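Local structure of parahox neighbor (Phaeodactylum tricornutum CCAP 1055/1, 5Z5M) at residues S20-I25 / A54-I59; L129-R132 / H137-L140. The protein probably converts 5-hydroxyisourate into (S)-allantoin in urate degradation, uniting a hydroxyisourate hydrolase and an OHCU decarboxylase in one chain. One frame throughout, in Å; residues are numbered along the deposited sequence.

In the fold
From the N terminus, helix 15-22 runs into a turn, and contact 1 closes when helix 49-61 returns to it, after a 28-residue connection that includes helix 30-38. The chain goes on through helices 65-73 and 106-123 before contact 2, a much shorter closure in which the loop segment 129-132 is met by the start of helix 136-146. The two contacts are in series, neither nested nor crossing, and lie about 24 Å apart between centres, with nearest atoms about 11 Å apart. Both belong to the all-helical OHCU decarboxylase part, and helix 151-173 runs past both, packing against segments 20-25 and 129-132. The transthyretin-like β-domain follows later in the chain.

Contact 1: residues S20-I25 / A54-I59; sequences SFLGGI and AAMKAI
Leu22, which meets Met56 across the contact, sets its CG at the edge of the Phe21 ring, in the ring plane, while the same ring makes a cation-pi interaction with Lys173. No flat group takes part in the crossing itself, which rests on one methyl. Met56 CE lies 3.8 Å from Ile25 CB, and both branches, CG1 and CG2, are close behind, so the methyl sits over the fork of the isoleucine. The two side chains cross at about a right angle. Met56 CE is also 4.0 Å from Leu22 O. The thioether chain runs out extended (chi2 -177°) and then bends at chi3 (68°), bringing its last carbon against the type I turn from Leu22 to Ile25. That turn is closed by a weak hydrogen bond from Ile25 N to Leu22 O. The three touching residues are buried, and no hydrogen bond links the segments: this is helix-turn packing inside the helical OHCU decarboxylase part. Around them, Leu22 packs on Leu10 of helix 7-11 and Leu36 of helix 30-38. Ile25 lies on Ala166 and Leu170 of helix 151-173, and Ile25 O accepts a hydrogen bond from Arg169 NH1 of that helix, so the turn that follows helix 15-22 lies between Met56 of helix 49-61 and the long helix 151-173.

Contact 2: residues L129-R132 / H137-L140; sequences LAVR and HTVL
Leu129 and Val131, two residues apart in an extended loop, turn their side chains onto the first turn of helix 136-146, and every contact they make there is apolar. This surface contact of the OHCU decarboxylase part folds the loop after helix 106-123 back onto the helix that follows. Leu129 uses a single methyl: CD2 lies 4.1 Å from Val139 CA. The same Leu129 CD2 is 4.2 Å from Val139 CG2. It thus rests partly on the helix backbone itself. Val131 meets Thr138 differently, the two side chains reaching toward each other tip to tip with their CG2 methyls 4.1 Å apart. The rotation of Thr138 permits this: with chi1 at -57°, OG1 stands beside the backbone N and CG2 is swung anti to that N, facing the loop. Farther along the helix, Ala142 and Arg146 also touch Leu129. Glu251 of the second subunit packs on the side chains of His137 and Thr138.

Polar interactions stay off this interface. Thr138 OG1 is hydrogen-bonded to Thr135 OG1, just ahead of the helix, and Ala130 N donates to Gln161 OE1 of helix 151-173, tying the loop down on a separate helix.

With no hydrogen bond crossing between the segments, the loop and helix are held here by van der Waals contact of a few methyls with one another and with Val139 CA, and the threonine divides its roles: its methyl serves the apolar interface while its hydroxyl serves the helix start.

Contact 1: residues S20-I25 / A54-I59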
loop_
_atom_site.group_PDB
_atom_site.type_symbol
_atom_site.label_atom_id
_atom_site.label_comp_id
_atom_site.label_asym_id
_atom_site.label_seq_id
_atom_site.Cartn_x
_atom_site.Cartn_y
_atom_site.Cartn_z
ATOM N N SER A 20 28.639 -35.989 -12.820
ATOM C CA SER A 20 29.213 -36.328 -11.525
ATOM C C SER A 20 29.129 -35.136 -10.569
ATOM O O SER A 20 28.836 -35.289 -9.381
ATOM C CB SER A 20 30.662 -36.783 -11.689
ATOM O OG SER A 20 31.280 -36.976 -10.432
ATOM N N PHE A 21 29.377 -33.945 -11.102
ATOM C CA PHE A 21 29.352 -32.732 -10.297
ATOM C C PHE A 21 27.947 -32.452 -9.765
ATOM O O PHE A 21 27.780 -32.060 -8.612
ATOM C CB PHE A 21 29.861 -31.544 -11.120
ATOM C CG PHE A 21 30.030 -30.280 -10.328
ATOM C CD1 PHE A 21 31.195 -30.042 -9.620
ATOM C CD2 PHE A 21 29.032 -29.320 -10.311
ATOM C CE1 PHE A 21 31.355 -28.875 -8.894
ATOM C CE2 PHE A 21 29.187 -28.152 -9.593
ATOM C CZ PHE A 21 30.347 -27.931 -8.879
ATOM N N LEU A 22 26.939 -32.686 -10.601
ATOM C CA LEU A 22 25.564 -32.303 -10.276
ATOM C C LEU A 22 24.680 -33.469 -9.845
ATOM O O LEU A 22 23.476 -33.302 -9.662
ATOM C CB LEU A 22 24.921 -31.614 -11.480
ATOM C CG LEU A 22 25.599 -30.339 -11.983
ATOM C CD1 LEU A 22 24.996 -29.918 -13.320
ATOM C CD2 LEU A 22 25.462 -29.228 -10.958
ATOM N N GLY A 23 25.270 -34.647 -9.679
ATOM C CA GLY A 23 24.492 -35.849 -9.415
ATOM C C GLY A 23 23.764 -35.901 -8.077
ATOM O O GLY A 23 22.853 -36.716 -7.893
ATOM N N GLY A 24 24.166 -35.041 -7.146
ATOM C CA GLY A 24 23.604 -35.042 -5.804
ATOM C C GLY A 24 22.764 -33.816 -5.484
ATOM O O GLY A 24 22.275 -33.664 -4.362
ATOM N N ILE A 25 22.600 -32.941 -6.472
ATOM C CA ILE A 25 21.760 -31.751 -6.328
ATOM C C ILE A 25 20.363 -32.133 -5.841
ATOM O O ILE A 25 19.838 -31.544 -4.893
ATOM C CB ILE A 25 21.651 -30.980 -7.656
ATOM C CG1 ILE A 25 23.010 -30.387 -8.057
ATOM C CG2 ILE A 25 20.604 -29.886 -7.551
ATOM C CD1 ILE A 25 23.773 -29.724 -6.912
ATOM N N ALA A 54 16.918 -23.887 -13.437
ATOM C CA ALA A 54 15.652 -23.970 -14.160
ATOM C C ALA A 54 15.595 -25.221 -15.026
ATOM O O ALA A 54 14.553 -25.864 -15.135
ATOM C CB ALA A 54 15.453 -22.726 -15.028
ATOM N N ALA A 55 16.724 -25.534 -15.656
ATOM C CA ALA A 55 16.841 -26.700 -16.520
ATOM C C ALA A 55 16.639 -28.002 -15.738
ATOM O O ALA A 55 15.934 -28.903 -16.190
ATOM C CB ALA A 55 18.188 -26.699 -17.214
ATOM N N MET A 56 17.263 -28.102 -14.568
ATOM C CA MET A 56 17.137 -29.304 -13.748
ATOM C C MET A 56 15.741 -29.405 -13.148
ATOM O O MET A 56 15.171 -30.495 -13.072
ATOM C CB MET A 56 18.203 -29.320 -12.648
ATOM C CG MET A 56 19.626 -29.308 -13.206
ATOM S SD MET A 56 20.926 -29.410 -11.960
ATOM C CE MET A 56 20.671 -31.079 -11.369
ATOM N N LYS A 57 15.192 -28.263 -12.741
ATOM C CA LYS A 57 13.831 -28.203 -12.214
ATOM C C LYS A 57 12.830 -28.704 -13.251
ATOM O O LYS A 57 11.905 -29.451 -12.924
ATOM C CB LYS A 57 13.479 -26.773 -11.789
ATOM C CG LYS A 57 12.110 -26.631 -11.136
ATOM C CD LYS A 57 11.855 -25.188 -10.700
ATOM C CE LYS A 57 10.494 -25.045 -10.035
ATOM N NZ LYS A 57 10.262 -23.664 -9.521
ATOM N N ALA A 58 13.017 -28.286 -14.499
ATOM C CA ALA A 58 12.139 -28.695 -15.594
ATOM C C ALA A 58 12.154 -30.209 -15.793
ATOM O O ALA A 58 11.109 -30.826 -15.997
ATOM C CB ALA A 58 12.536 -27.995 -16.882
ATOM N N ILE A 59 13.346 -30.797 -15.736
ATOM C CA ILE A 59 13.500 -32.248 -15.847
ATOM C C ILE A 59 12.712 -32.966 -14.753
ATOM O O ILE A 59 11.996 -33.935 -15.016
ATOM C CB ILE A 59 14.987 -32.657 -15.778
ATOM C CG1 ILE A 59 15.708 -32.176 -17.039
ATOM C CG2 ILE A 59 15.132 -34.178 -15.619
ATOM C CD1 ILE A 59 17.204 -32.409 -17.026
#

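Contact 2: residues L129-R132 / H137-L140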
loop_
_atom_site.group_PDB
_atom_site.type_symbol
_atom_site.label_atom_id
_atom_site.label_comp_id
_atom_site.label_asym_id
_atom_site.label_seq_id
_atom_site.Cartn_x
_atom_site.Cartn_y
_atom_site.Cartn_z
ATOM N N LEU A 129 11.533 -29.258 4.740
ATOM C CA LEU A 129 11.523 -27.815 4.951
ATOM C C LEU A 129 12.853 -27.189 4.537
ATOM O O LEU A 129 13.905 -27.526 5.084
ATOM C CB LEU A 129 11.222 -27.487 6.416
ATOM C CG LEU A 129 11.103 -25.997 6.730
ATOM C CD1 LEU A 129 9.946 -25.366 5.961
ATOM C CD2 LEU A 129 10.936 -25.763 8.222
ATOM N N ALA A 130 12.798 -26.285 3.565
ATOM C CA ALA A 130 13.993 -25.595 3.093
ATOM C C ALA A 130 14.068 -24.181 3.652
ATOM O O ALA A 130 13.499 -23.250 3.081
ATOM C CB ALA A 130 14.013 -25.556 1.578
ATOM N N VAL A 131 14.758 -24.019 4.773
ATOM C CA VAL A 131 14.934 -22.701 5.373
ATOM C C VAL A 131 16.405 -22.482 5.727
ATOM O O VAL A 131 17.073 -23.386 6.235
ATOM C CB VAL A 131 14.063 -22.518 6.649
ATOM C CG1 VAL A 131 14.360 -21.182 7.335
ATOM C CG2 VAL A 131 12.584 -22.639 6.320
ATOM N N ARG A 132 16.914 -21.292 5.426
ATOM C CA ARG A 132 18.277 -20.926 5.787
ATOM C C ARG A 132 18.371 -20.566 7.264
ATOM O O ARG A 132 17.757 -19.596 7.710
ATOM C CB ARG A 132 18.757 -19.760 4.924
ATOM C CG ARG A 132 18.947 -20.139 3.474
ATOM C CD ARG A 132 19.536 -19.003 2.674
ATOM N NE ARG A 132 19.868 -19.431 1.320
ATOM C CZ ARG A 132 21.050 -19.921 0.961
ATOM N NH1 ARG A 132 22.017 -20.048 1.859
ATOM N NH2 ARG A 132 21.263 -20.283 -0.295
ATOM N N HIS A 137 11.414 -22.333 16.268
ATOM C CA HIS A 137 10.087 -21.751 16.120
ATOM C C HIS A 137 9.572 -21.962 14.701
ATOM O O HIS A 137 8.433 -22.373 14.511
ATOM C CB HIS A 137 10.101 -20.267 16.471
ATOM C CG HIS A 137 10.563 -19.985 17.867
ATOM N ND1 HIS A 137 9.779 -20.234 18.972
ATOM C CD2 HIS A 137 11.722 -19.467 18.335
ATOM C CE1 HIS A 137 10.439 -19.887 20.063
ATOM N NE2 HIS A 137 11.619 -19.418 19.704
ATOM N N THR A 138 10.428 -21.702 13.715
ATOM C CA THR A 138 10.089 -21.908 12.306
ATOM C C THR A 138 9.699 -23.359 12.011
ATOM O O THR A 138 8.663 -23.626 11.400
ATOM C CB THR A 138 11.264 -21.517 11.386
ATOM O OG1 THR A 138 11.624 -20.150 11.622
ATOM C CG2 THR A 138 10.886 -21.695 9.923
ATOM N N VAL A 139 10.532 -24.293 12.456
ATOM C CA VAL A 139 10.281 -25.712 12.220
ATOM C C VAL A 139 8.970 -26.184 12.855
ATOM O O VAL A 139 8.161 -26.844 12.204
ATOM C CB VAL A 139 11.441 -26.566 12.749
ATOM C CG1 VAL A 139 11.128 -28.035 12.580
ATOM C CG2 VAL A 139 12.728 -26.202 12.019
ATOM N N LEU A 140 8.756 -25.835 14.121
ATOM C CA LEU A 140 7.545 -26.256 14.818
ATOM C C LEU A 140 6.298 -25.607 14.223
ATOM O O LEU A 140 5.258 -26.258 14.094
ATOM C CB LEU A 140 7.648 -25.938 16.312
ATOM C CG LEU A 140 8.569 -26.873 17.095
ATOM C CD1 LEU A 140 8.879 -26.291 18.467
ATOM C CD2 LEU A 140 7.915 -28.244 17.228
#